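Local coordinates for type I modular polyketide synthase (Streptomyces albus subsp. albus, PDB 6IYT), which probably loads an ethylmalonyl extender unit from coenzyme A onto the synthase during salinomycin assembly, through its acyltransferase domain, at residues Val124-Gly129 against Thr190-Leu195; Ile183-Leu188 against His212-Ile217; Val236-Leu241 against Glu368-Pro373; Tyr348-Gly353 against Glu377-Ala382. All coordinates share one frame; numbering follows the deposited sequence.

Interaction 1 (Val124-Gly129 against Thr190-Leu195); sequences VFPGQG and TVMVSL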
loop_
_atom_site.group_PDB
_atom_site.type_symbol
_atom_site.label_atom_id
_atom_site.label_comp_id
_atom_site.label_asym_id
_atom_site.label_seq_id
_atom_site.Cartn_x
_atom_site.Cartn_y
_atom_site.Cartn_z
ATOM N N VAL A 124 -3.710 1.632 4.570
ATOM C CA VAL A 124 -2.409 2.111 5.020
ATOM C C VAL A 124 -1.685 2.719 3.801
ATOM O O VAL A 124 -1.514 2.078 2.787
ATOM C CB VAL A 124 -1.555 0.966 5.573
ATOM C CG1 VAL A 124 -0.179 1.465 6.006
ATOM C CG2 VAL A 124 -2.278 0.267 6.712
ATOM N N PHE A 125 -1.183 3.932 3.975
ATOM C CA PHE A 125 -0.546 4.685 2.905
ATOM C C PHE A 125 0.846 5.093 3.342
ATOM O O PHE A 125 1.009 5.991 4.193
ATOM C CB PHE A 125 -1.375 5.937 2.610
ATOM C CG PHE A 125 -2.749 5.641 2.105
ATOM C CD1 PHE A 125 -3.808 5.427 3.001
ATOM C CD2 PHE A 125 -2.979 5.438 0.739
ATOM C CE1 PHE A 125 -5.080 5.122 2.522
ATOM C CE2 PHE A 125 -4.235 5.113 0.272
ATOM C CZ PHE A 125 -5.267 4.902 1.161
ATOM N N PRO A 126 1.858 4.350 2.895
ATOM C CA PRO A 126 3.234 4.639 3.343
ATOM C C PRO A 126 3.841 5.888 2.712
ATOM O O PRO A 126 3.243 6.509 1.828
ATOM C CB PRO A 126 4.024 3.399 2.917
ATOM C CG PRO A 126 3.216 2.744 1.855
ATOM C CD PRO A 126 1.786 3.212 1.970
ATOM N N GLY A 127 5.027 6.228 3.138
ATOM C CA GLY A 127 5.794 7.311 2.493
ATOM C C GLY A 127 6.765 6.754 1.475
ATOM O O GLY A 127 6.450 5.806 0.740
ATOM N N GLN A 128 7.952 7.329 1.411
ATOM C CA GLN A 128 8.912 6.900 0.412
ATOM C C GLN A 128 9.479 5.551 0.794
ATOM O O GLN A 128 9.449 5.161 1.964
ATOM C CB GLN A 128 10.023 7.929 0.239
ATOM C CG GLN A 128 9.820 8.810 -0.964
ATOM C CD GLN A 128 10.684 10.041 -0.942
ATOM O OE1 GLN A 128 11.889 9.991 -1.252
ATOM N NE2 GLN A 128 10.107 11.138 -0.550
ATOM N N GLY A 129 9.902 4.794 -0.206
ATOM C CA GLY A 129 10.415 3.444 0.013
ATOM C C GLY A 129 9.644 2.435 -0.817
ATOM O O GLY A 129 10.112 1.293 -1.048
ATOM N N THR A 190 -0.187 9.680 -6.581
ATOM C CA THR A 190 -1.137 9.296 -7.615
ATOM C C THR A 190 -1.295 7.800 -7.631
ATOM O O THR A 190 -2.410 7.302 -7.647
ATOM C CB THR A 190 -0.707 9.794 -9.015
ATOM O OG1 THR A 190 0.459 9.088 -9.446
ATOM C CG2 THR A 190 -0.429 11.212 -8.960
ATOM N N VAL A 191 -0.198 7.095 -7.473
ATOM C CA VAL A 191 -0.234 5.643 -7.517
ATOM C C VAL A 191 -0.984 5.078 -6.278
ATOM O O VAL A 191 -1.860 4.202 -6.420
ATOM C CB VAL A 191 1.171 5.047 -7.608
ATOM C CG1 VAL A 191 1.139 3.581 -7.294
ATOM C CG2 VAL A 191 1.765 5.282 -8.979
ATOM N N MET A 192 -0.734 5.652 -5.099
ATOM C CA MET A 192 -1.337 5.104 -3.835
ATOM C C MET A 192 -2.847 5.359 -3.790
ATOM O O MET A 192 -3.643 4.475 -3.443
ATOM C CB MET A 192 -0.672 5.734 -2.622
ATOM C CG MET A 192 0.652 5.116 -2.273
ATOM S SD MET A 192 1.288 5.685 -0.669
ATOM C CE MET A 192 1.457 7.418 -0.936
ATOM N N VAL A 193 -3.251 6.529 -4.212
ATOM C CA VAL A 193 -4.652 6.824 -4.255
ATOM C C VAL A 193 -5.343 5.931 -5.275
ATOM O O VAL A 193 -6.466 5.470 -5.048
ATOM C CB VAL A 193 -4.896 8.315 -4.596
ATOM C CG1 VAL A 193 -6.380 8.561 -4.825
ATOM C CG2 VAL A 193 -4.359 9.225 -3.485
ATOM N N SER A 194 -4.709 5.714 -6.430
ATOM C CA SER A 194 -5.358 4.950 -7.497
ATOM C C SER A 194 -5.422 3.466 -7.186
ATOM O O SER A 194 -6.353 2.769 -7.615
ATOM C CB SER A 194 -4.638 5.148 -8.828
ATOM O OG SER A 194 -4.588 6.518 -9.162
ATOM N N LEU A 195 -4.444 2.971 -6.437
ATOM C CA LEU A 195 -4.461 1.575 -6.012
ATOM C C LEU A 195 -5.601 1.292 -5.046
ATOM O O LEU A 195 -6.206 0.228 -5.095
ATOM C CB LEU A 195 -3.127 1.150 -5.407
ATOM C CG LEU A 195 -1.933 1.000 -6.317
ATOM C CD1 LEU A 195 -0.698 0.699 -5.484
ATOM C CD2 LEU A 195 -2.116 -0.084 -7.358
#
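Met192 reaches out from helix 181-200 and lays its thioether beside Pro126, just beyond the end of strand 120-125. Met192 SD lies 3.7 Å from Pro126 CD, and the two side chains run past each other in opposite directions. Met192 SD is also 3.3 Å from Pro126 O, and the terminal methyl CE of Met192 comes within 3.4 Å of that oxygen. A bend in the methionine chain at chi3 (-61°) folds CE back to this position, so the carbonyl meets both atoms at the end of the side chain. Phe125 makes the second half of the contact. Its ring edge faces the helix backbone: Phe125 CE2 approaches Met192 O at 3.8 Å close to the ring plane, while Phe125 CD2 lies 4.1 Å from Met192 CB. Ala218, Ala219 and Val222 of helix 215-223 also touch this ring, which places it between helix 181-200 and helix 215-223. Within helix 181-200, Ser194 OG bonds back to Thr190 O at 2.8 Å; Ser194 N reaches the same oxygen from the opposite face of its carbonyl plane. Met192 O has the hydroxyl of Ser394 as its hydrogen-bond partner. Pro126 O, by contrast, is buried with no hydrogen-bonding partner in the model and has the sulfur and methyl of Met192 against it. The contact therefore works by shape and dispersion, at some probable cost in polar satisfaction.

Interaction 2 (Ile183-Leu188 against His212-Ile217); sequences ILQPVL and HSQGEI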
loop_
_atom_site.group_PDB
_atom_site.type_symbol
_atom_site.label_atom_id
_atom_site.label_comp_id
_atom_site.label_asym_id
_atom_site.label_seq_id
_atom_site.Cartn_x
_atom_site.Cartn_y
_atom_site.Cartn_z
ATOM N N ILE A 183 9.393 15.042 -8.085
ATOM C CA ILE A 183 8.706 14.220 -9.113
ATOM C C ILE A 183 8.117 12.979 -8.484
ATOM O O ILE A 183 6.933 12.645 -8.703
ATOM C CB ILE A 183 9.671 13.816 -10.226
ATOM C CG1 ILE A 183 10.431 15.043 -10.802
ATOM C CG2 ILE A 183 8.917 13.051 -11.319
ATOM C CD1 ILE A 183 9.558 16.149 -11.295
ATOM N N LEU A 184 8.919 12.333 -7.636
ATOM C CA LEU A 184 8.528 11.091 -6.977
ATOM C C LEU A 184 7.310 11.236 -6.067
ATOM O O LEU A 184 6.398 10.382 -6.088
ATOM C CB LEU A 184 9.712 10.549 -6.176
ATOM C CG LEU A 184 9.522 9.223 -5.483
ATOM C CD1 LEU A 184 9.203 8.170 -6.520
ATOM C CD2 LEU A 184 10.801 8.863 -4.711
ATOM N N GLN A 185 7.314 12.234 -5.177
ATOM C CA GLN A 185 6.224 12.294 -4.192
ATOM C C GLN A 185 4.850 12.452 -4.882
ATOM O O GLN A 185 3.923 11.760 -4.547
ATOM C CB GLN A 185 6.457 13.357 -3.145
ATOM C CG GLN A 185 7.664 13.076 -2.274
ATOM C CD GLN A 185 7.663 13.866 -0.966
ATOM O OE1 GLN A 185 6.696 14.554 -0.637
ATOM N NE2 GLN A 185 8.712 13.692 -0.181
ATOM N N PRO A 186 4.744 13.334 -5.888
ATOM C CA PRO A 186 3.418 13.414 -6.488
ATOM C C PRO A 186 3.048 12.190 -7.309
ATOM O O PRO A 186 1.846 11.811 -7.369
ATOM C CB PRO A 186 3.514 14.687 -7.391
ATOM C CG PRO A 186 4.597 15.507 -6.755
ATOM C CD PRO A 186 5.605 14.452 -6.315
ATOM N N VAL A 187 4.051 11.498 -7.853
ATOM C CA VAL A 187 3.786 10.239 -8.569
ATOM C C VAL A 187 3.344 9.123 -7.583
ATOM O O VAL A 187 2.341 8.479 -7.800
ATOM C CB VAL A 187 4.994 9.786 -9.359
ATOM C CG1 VAL A 187 4.834 8.344 -9.765
ATOM C CG2 VAL A 187 5.178 10.671 -10.571
ATOM N N LEU A 188 4.041 9.011 -6.448
ATOM C CA LEU A 188 3.636 8.083 -5.377
ATOM C C LEU A 188 2.225 8.338 -4.880
ATOM O O LEU A 188 1.487 7.406 -4.625
ATOM C CB LEU A 188 4.609 8.171 -4.211
ATOM C CG LEU A 188 5.632 7.070 -3.948
ATOM C CD1 LEU A 188 5.944 6.195 -5.126
ATOM C CD2 LEU A 188 6.897 7.621 -3.292
ATOM N N HIS A 212 1.675 7.433 6.554
ATOM C CA HIS A 212 3.018 7.559 7.128
ATOM C C HIS A 212 3.732 8.711 6.405
ATOM O O HIS A 212 3.846 8.691 5.176
ATOM C CB HIS A 212 3.768 6.249 6.921
ATOM C CG HIS A 212 5.057 6.173 7.640
ATOM N ND1 HIS A 212 5.303 5.241 8.634
ATOM C CD2 HIS A 212 6.159 6.945 7.565
ATOM C CE1 HIS A 212 6.559 5.370 9.044
ATOM N NE2 HIS A 212 7.104 6.377 8.390
ATOM N N SER A 213 4.059 9.785 7.140
ATOM C CA SER A 213 4.732 10.937 6.527
ATOM C C SER A 213 3.861 11.487 5.368
ATOM O O SER A 213 2.695 11.669 5.547
ATOM C CB SER A 213 6.111 10.505 6.036
ATOM O OG SER A 213 6.913 11.630 5.714
ATOM N N GLN A 214 4.439 11.609 4.158
ATOM C CA GLN A 214 3.716 12.096 2.973
ATOM C C GLN A 214 2.505 11.221 2.643
ATOM O O GLN A 214 1.527 11.695 2.016
ATOM C CB GLN A 214 4.670 12.145 1.747
ATOM C CG GLN A 214 5.130 10.775 1.320
ATOM C CD GLN A 214 6.241 10.779 0.306
ATOM O OE1 GLN A 214 6.002 10.565 -0.902
ATOM N NE2 GLN A 214 7.472 10.887 0.783
ATOM N N GLY A 215 2.521 9.973 3.109
ATOM C CA GLY A 215 1.391 9.074 2.914
ATOM C C GLY A 215 0.086 9.615 3.479
ATOM O O GLY A 215 -1.008 9.165 3.106
ATOM N N GLU A 216 0.181 10.420 4.521
ATOM C CA GLU A 216 -1.030 10.987 5.100
ATOM C C GLU A 216 -1.764 11.862 4.093
ATOM O O GLU A 216 -2.946 12.097 4.237
ATOM C CB GLU A 216 -0.705 11.772 6.368
ATOM C CG GLU A 216 -0.395 10.884 7.571
ATOM C CD GLU A 216 -0.630 11.571 8.916
ATOM O OE1 GLU A 216 -1.094 10.882 9.855
ATOM O OE2 GLU A 216 -0.462 12.814 9.015
ATOM N N ILE A 217 -1.038 12.435 3.130
ATOM C CA ILE A 217 -1.708 13.263 2.089
ATOM C C ILE A 217 -2.589 12.367 1.177
ATOM O O ILE A 217 -3.772 12.670 0.914
ATOM C CB ILE A 217 -0.690 14.017 1.239
ATOM C CG1 ILE A 217 0.207 14.894 2.118
ATOM C CG2 ILE A 217 -1.402 14.839 0.189
ATOM C CD1 ILE A 217 1.475 15.367 1.423
#
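The 2.8 Å bond from Gly215 N to His212 O closes a type II' turn whose third residue, Gln214, projects its side chain onto Gln185. Ser213 takes the positive phi (58°) of this turn, as expected for a nucleophile elbow of GxSxG sequence, the probable site of acyl attachment; its OG bonds to His320 NE2. Gln214 has CG between its backbone N and carbonyl carbon (chi1 66°), and from there an extended chain carries the amide to the helix. The amide carbon CD of Gln214 sits 3.7 Å from CG and 3.6 Å from CD of Gln185. The two amides neither stack flat nor stand perpendicular: their planes are 37° apart. Gln185 OE1 is also 3.9 Å from Gln214 CB. Leu188, one turn farther along, brings its CD2 methyl against the end of the Gln214 amide. Helix 181-200 is thereby packed against the turn joining strand 208-211 to helix 215-223, while Val235 and Ser239 of helix 228-245 touch Gln185.

Interaction 3 (Val236-Leu241 against Glu368-Pro373); sequences VLRSQL and ENCRRP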
loop_
_atom_site.group_PDB
_atom_site.type_symbol
_atom_site.label_atom_id
_atom_site.label_comp_id
_atom_site.label_asym_id
_atom_site.label_seq_id
_atom_site.Cartn_x
_atom_site.Cartn_y
_atom_site.Cartn_z
ATOM N N VAL A 236 2.686 18.398 -4.114
ATOM C CA VAL A 236 3.530 19.054 -5.105
ATOM C C VAL A 236 4.356 20.159 -4.449
ATOM O O VAL A 236 5.562 20.197 -4.583
ATOM C CB VAL A 236 2.710 19.647 -6.271
ATOM C CG1 VAL A 236 3.604 20.552 -7.150
ATOM C CG2 VAL A 236 2.116 18.536 -7.121
ATOM N N LEU A 237 3.719 21.033 -3.699
ATOM C CA LEU A 237 4.434 22.195 -3.181
ATOM C C LEU A 237 5.408 21.818 -2.092
ATOM O O LEU A 237 6.484 22.384 -2.011
ATOM C CB LEU A 237 3.474 23.248 -2.667
ATOM C CG LEU A 237 2.649 23.960 -3.724
ATOM C CD1 LEU A 237 1.746 24.987 -3.031
ATOM C CD2 LEU A 237 3.518 24.617 -4.791
ATOM N N ARG A 238 4.998 20.944 -1.187
ATOM C CA ARG A 238 5.887 20.530 -0.140
ATOM C C ARG A 238 7.116 19.804 -0.678
ATOM O O ARG A 238 8.226 20.081 -0.254
ATOM C CB ARG A 238 5.187 19.695 0.902
ATOM C CG ARG A 238 5.941 19.751 2.219
ATOM C CD ARG A 238 5.145 19.123 3.354
ATOM N NE ARG A 238 5.043 17.671 3.209
ATOM C CZ ARG A 238 4.439 16.893 4.103
ATOM N NH1 ARG A 238 3.859 17.443 5.152
ATOM N NH2 ARG A 238 4.465 15.560 3.972
ATOM N N SER A 239 6.928 18.885 -1.639
ATOM C CA SER A 239 8.066 18.168 -2.197
ATOM C C SER A 239 8.990 19.091 -3.002
ATOM O O SER A 239 10.203 18.937 -2.962
ATOM C CB SER A 239 7.634 16.942 -3.022
ATOM O OG SER A 239 6.866 17.280 -4.171
ATOM N N GLN A 240 8.419 20.073 -3.686
ATOM C CA GLN A 240 9.246 21.101 -4.369
ATOM C C GLN A 240 10.059 21.922 -3.366
ATOM O O GLN A 240 11.256 22.164 -3.564
ATOM C CB GLN A 240 8.377 22.034 -5.196
ATOM C CG GLN A 240 9.182 23.014 -6.036
ATOM C CD GLN A 240 10.072 22.325 -7.044
ATOM O OE1 GLN A 240 9.580 21.615 -7.959
ATOM N NE2 GLN A 240 11.367 22.589 -6.970
ATOM N N LEU A 241 9.456 22.258 -2.232
ATOM C CA LEU A 241 10.221 23.034 -1.196
ATOM C C LEU A 241 11.395 22.210 -0.705
ATOM O O LEU A 241 12.533 22.706 -0.587
ATOM C CB LEU A 241 9.340 23.413 -0.029
ATOM C CG LEU A 241 10.027 24.169 1.090
ATOM C CD1 LEU A 241 10.553 25.497 0.601
ATOM C CD2 LEU A 241 9.071 24.350 2.256
ATOM N N GLU A 368 3.502 19.962 11.045
ATOM C CA GLU A 368 3.772 18.946 12.065
ATOM C C GLU A 368 4.001 17.580 11.419
ATOM O O GLU A 368 4.875 16.819 11.841
ATOM C CB GLU A 368 2.613 18.868 13.049
ATOM C CG GLU A 368 2.434 20.110 13.919
ATOM C CD GLU A 368 3.608 20.360 14.835
ATOM O OE1 GLU A 368 3.996 19.414 15.578
ATOM O OE2 GLU A 368 4.105 21.530 14.863
ATOM N N ASN A 369 3.233 17.278 10.380
ATOM C CA ASN A 369 3.393 16.000 9.669
ATOM C C ASN A 369 4.817 15.798 9.131
ATOM O O ASN A 369 5.350 14.690 9.209
ATOM C CB ASN A 369 2.371 15.900 8.561
ATOM C CG ASN A 369 2.678 14.807 7.571
ATOM O OD1 ASN A 369 3.405 15.037 6.567
ATOM N ND2 ASN A 369 2.057 13.673 7.750
ATOM N N CYS A 370 5.474 16.865 8.666
ATOM C CA CYS A 370 6.829 16.706 8.159
ATOM C C CYS A 370 7.921 17.008 9.170
ATOM O O CYS A 370 9.052 16.610 8.982
ATOM C CB CYS A 370 7.040 17.478 6.886
ATOM S SG CYS A 370 7.044 19.258 7.038
ATOM N N ARG A 371 7.542 17.541 10.322
ATOM C CA ARG A 371 8.515 17.847 11.394
ATOM C C ARG A 371 8.623 16.767 12.430
ATOM O O ARG A 371 9.729 16.443 12.892
ATOM C CB ARG A 371 8.160 19.187 12.061
ATOM C CG ARG A 371 8.992 19.506 13.293
ATOM C CD ARG A 371 10.458 19.729 12.965
ATOM N NE ARG A 371 11.286 19.909 14.175
ATOM C CZ ARG A 371 11.838 18.918 14.888
ATOM N NH1 ARG A 371 12.640 19.216 15.914
ATOM N NH2 ARG A 371 11.591 17.641 14.623
ATOM N N ARG A 372 7.500 16.238 12.862
ATOM C CA ARG A 372 7.498 15.273 13.960
ATOM C C ARG A 372 7.881 13.894 13.470
ATOM O O ARG A 372 7.467 13.485 12.388
ATOM C CB ARG A 372 6.147 15.220 14.612
ATOM C CG ARG A 372 5.660 16.575 15.100
ATOM C CD ARG A 372 6.041 16.827 16.562
ATOM N NE ARG A 372 7.365 17.420 16.714
ATOM C CZ ARG A 372 7.614 18.734 16.669
ATOM N NH1 ARG A 372 8.845 19.191 16.895
ATOM N NH2 ARG A 372 6.650 19.585 16.382
ATOM N N PRO A 373 8.558 13.125 14.318
ATOM C CA PRO A 373 8.689 11.669 14.085
ATOM C C PRO A 373 7.354 10.999 13.859
ATOM O O PRO A 373 6.336 11.390 14.453
ATOM C CB PRO A 373 9.344 11.151 15.387
ATOM C CG PRO A 373 9.112 12.234 16.394
ATOM C CD PRO A 373 9.121 13.523 15.620
#
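Hydrogen bonding between Arg238 and Asn369 dominates this helix-to-helix contact. The guanidinium of Arg238 presents its end, and both terminal nitrogens converge on one atom: NH1 lies 2.8 Å and NH2 2.9 Å from Asn369 OD1. The amide is turned almost into the guanidinium plane, 15° off. NH2 comes nearly in line with the C=O bond (167°), whereas NH1 arrives from its flank. Because the fork closes on a single oxygen, both N-H bonds are bent. Asn369 ND2 points the other way, bonding to Glu216 OE2 and Ser213 O, so the amide is fixed at both ends. Van der Waals packing adds a second hold. Cys370 CB lies over one face of the Arg238 guanidinium, 3.6 Å from NH1, and its SG is 4.1 Å from Arg238 CD. The bend of the arginine at chi3 (70°) brings the flat group beneath it. A salt bridge belongs to the segment 368-373 alone: Arg372 NH2 meets Glu368 OE1 at 2.8 Å, on the syn side of the carboxylate. In sum, a buried guanidinium is oriented by a neutral amide. Arg238 follows the serine of the GHSQG sequence by 25 residues, a spacing consistent with the arginine that receives the extender carboxylate in related acyltransferases; Asn369 would then steady that group while linking it to the elbow.

Interaction 4 (Tyr348-Gly353 against Glu377-Ala382); sequences YSTVNG and EPVVRA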
loop_
_atom_site.group_PDB
_atom_site.type_symbol
_atom_site.label_atom_id
_atom_site.label_comp_id
_atom_site.label_asym_id
_atom_site.label_seq_id
_atom_site.Cartn_x
_atom_site.Cartn_y
_atom_site.Cartn_z
ATOM N N TYR A 348 -6.457 8.070 11.315
ATOM C CA TYR A 348 -5.689 7.848 12.527
ATOM C C TYR A 348 -4.313 8.486 12.367
ATOM O O TYR A 348 -3.443 7.956 11.703
ATOM C CB TYR A 348 -5.542 6.337 12.829
ATOM C CG TYR A 348 -6.715 5.708 13.555
ATOM C CD1 TYR A 348 -7.931 5.622 12.969
ATOM C CD2 TYR A 348 -6.548 5.134 14.796
ATOM C CE1 TYR A 348 -9.020 5.058 13.635
ATOM C CE2 TYR A 348 -7.590 4.500 15.436
ATOM C CZ TYR A 348 -8.819 4.430 14.822
ATOM O OH TYR A 348 -9.874 3.767 15.438
ATOM N N SER A 349 -4.125 9.645 12.972
ATOM C CA SER A 349 -2.917 10.428 12.731
ATOM C C SER A 349 -1.709 9.743 13.324
ATOM O O SER A 349 -1.726 9.363 14.505
ATOM C CB SER A 349 -3.052 11.826 13.356
ATOM O OG SER A 349 -1.852 12.534 13.200
ATOM N N THR A 350 -0.639 9.659 12.526
ATOM C CA THR A 350 0.692 9.224 13.021
ATOM C C THR A 350 1.577 10.413 13.399
ATOM O O THR A 350 2.763 10.248 13.754
ATOM C CB THR A 350 1.387 8.400 11.975
ATOM O OG1 THR A 350 1.493 9.165 10.755
ATOM C CG2 THR A 350 0.600 7.144 11.721
ATOM N N VAL A 351 0.971 11.596 13.426
ATOM C CA VAL A 351 1.627 12.795 13.877
ATOM C C VAL A 351 1.318 13.053 15.345
ATOM O O VAL A 351 2.220 13.278 16.129
ATOM C CB VAL A 351 1.153 14.000 13.043
ATOM C CG1 VAL A 351 1.825 15.268 13.483
ATOM C CG2 VAL A 351 1.389 13.733 11.578
ATOM N N ASN A 352 0.043 12.983 15.728
ATOM C CA ASN A 352 -0.344 13.310 17.116
ATOM C C ASN A 352 -1.091 12.189 17.828
ATOM O O ASN A 352 -1.482 12.338 18.971
ATOM C CB ASN A 352 -1.139 14.606 17.170
ATOM C CG ASN A 352 -2.415 14.554 16.358
ATOM O OD1 ASN A 352 -2.990 13.499 16.148
ATOM N ND2 ASN A 352 -2.815 15.702 15.836
ATOM N N GLY A 353 -1.328 11.084 17.124
ATOM C CA GLY A 353 -1.867 9.888 17.748
ATOM C C GLY A 353 -3.357 10.018 18.061
ATOM O O GLY A 353 -3.955 9.121 18.698
ATOM N N GLU A 377 3.904 2.720 14.890
ATOM C CA GLU A 377 3.730 1.577 15.793
ATOM C C GLU A 377 2.635 1.772 16.876
ATOM O O GLU A 377 1.754 0.946 16.991
ATOM C CB GLU A 377 5.068 1.183 16.440
ATOM C CG GLU A 377 4.932 0.112 17.506
ATOM C CD GLU A 377 6.240 -0.111 18.264
ATOM O OE1 GLU A 377 7.178 0.680 18.068
ATOM O OE2 GLU A 377 6.331 -1.081 19.036
ATOM N N PRO A 378 2.603 2.944 17.555
ATOM C CA PRO A 378 1.535 3.152 18.546
ATOM C C PRO A 378 0.131 3.255 17.911
ATOM O O PRO A 378 -0.867 2.858 18.512
ATOM C CB PRO A 378 1.914 4.466 19.223
ATOM C CG PRO A 378 3.308 4.778 18.806
ATOM C CD PRO A 378 3.652 3.983 17.610
ATOM N N VAL A 379 0.065 3.753 16.699
ATOM C CA VAL A 379 -1.199 3.839 16.014
ATOM C C VAL A 379 -1.673 2.444 15.554
ATOM O O VAL A 379 -2.847 2.119 15.684
ATOM C CB VAL A 379 -1.113 4.821 14.829
ATOM C CG1 VAL A 379 -2.364 4.729 13.974
ATOM C CG2 VAL A 379 -0.914 6.241 15.357
ATOM N N VAL A 380 -0.753 1.584 15.137
ATOM C CA VAL A 380 -1.113 0.210 14.838
ATOM C C VAL A 380 -1.716 -0.466 16.093
ATOM O O VAL A 380 -2.713 -1.161 16.008
ATOM C CB VAL A 380 0.092 -0.595 14.354
ATOM C CG1 VAL A 380 -0.271 -2.065 14.177
ATOM C CG2 VAL A 380 0.590 -0.025 13.047
ATOM N N ARG A 381 -1.057 -0.291 17.230
ATOM C CA ARG A 381 -1.586 -0.810 18.494
ATOM C C ARG A 381 -3.013 -0.298 18.754
ATOM O O ARG A 381 -3.905 -1.057 19.114
ATOM C CB ARG A 381 -0.670 -0.414 19.647
ATOM C CG ARG A 381 0.691 -1.031 19.603
ATOM C CD ARG A 381 1.528 -0.624 20.801
ATOM N NE ARG A 381 2.896 -1.043 20.606
ATOM C CZ ARG A 381 3.357 -2.245 20.935
ATOM N NH1 ARG A 381 4.588 -2.604 20.593
ATOM N NH2 ARG A 381 2.587 -3.090 21.622
ATOM N N ALA A 382 -3.222 0.987 18.548
ATOM C CA ALA A 382 -4.480 1.579 18.827
ATOM C C ALA A 382 -5.551 1.054 17.859
ATOM O O ALA A 382 -6.704 0.786 18.262
ATOM C CB ALA A 382 -4.363 3.077 18.751
#
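An ST turn and an ST motif, both built on Ser349, shape the loop that leaves strand 347-348 and rests on Val379 of helix 376-385. Ser349 OG accepts from Val351 N at 3.0 Å and from Asn352 N at 3.2 Å, folding the chain sharply just beyond the strand; the same oxygen bonds to the hydroxyl of Tyr365. The loop backbone is curled so that Ser349 O turns toward the helix, while its side chain points off the other way. Val379 meets the loop with both branches. Its CG1 methyl, anti to the backbone N (chi1 170°), lies against Tyr348, with Val379 CG1 3.7 Å from Tyr348 CB. Val379 CG2 is aimed at the loop and lies 4.0 Å from the Thr350 methyl CG2, the side chains of Thr350 and Val379 crossing at about a right angle. Gly353 CA also borders Val379 CG2, at 4.5 Å. Polar groups of the loop are tied elsewhere: Tyr348 OH bonds to Asp386, Thr350 OG1 to Gly211 O, and Thr350 N to Glu216 OE1. Val210 of strand 208-211 also touches Val379, so the valine is wedged between loop and parallel sheet. The closest approach of the two segments is made by the valine branch turned to the loop, with Val379 CG2 lying 3.3 Å from Ser349 O.

Interactions 1 and 2 lie deepest, about 6 and 12 Å from the chain's centre to theirs, and share helix 181-200: the first sets it beside the strand end, the second beside the GxSxG turn. Interaction 3 is farther out, at about 20 Å, yet its touching residues are still buried; interaction 4, at about 17 Å between the same centres, reaches the surface at Gly353. The chemistry differs from contact to contact: thioether and ring packing in 1, crossed amides in 2, a forked guanidinium in 3 and methyl packing in 4. Glu216, in the 212-217 segment, connects interaction 2 to interactions 3 and 4 through its carboxylate.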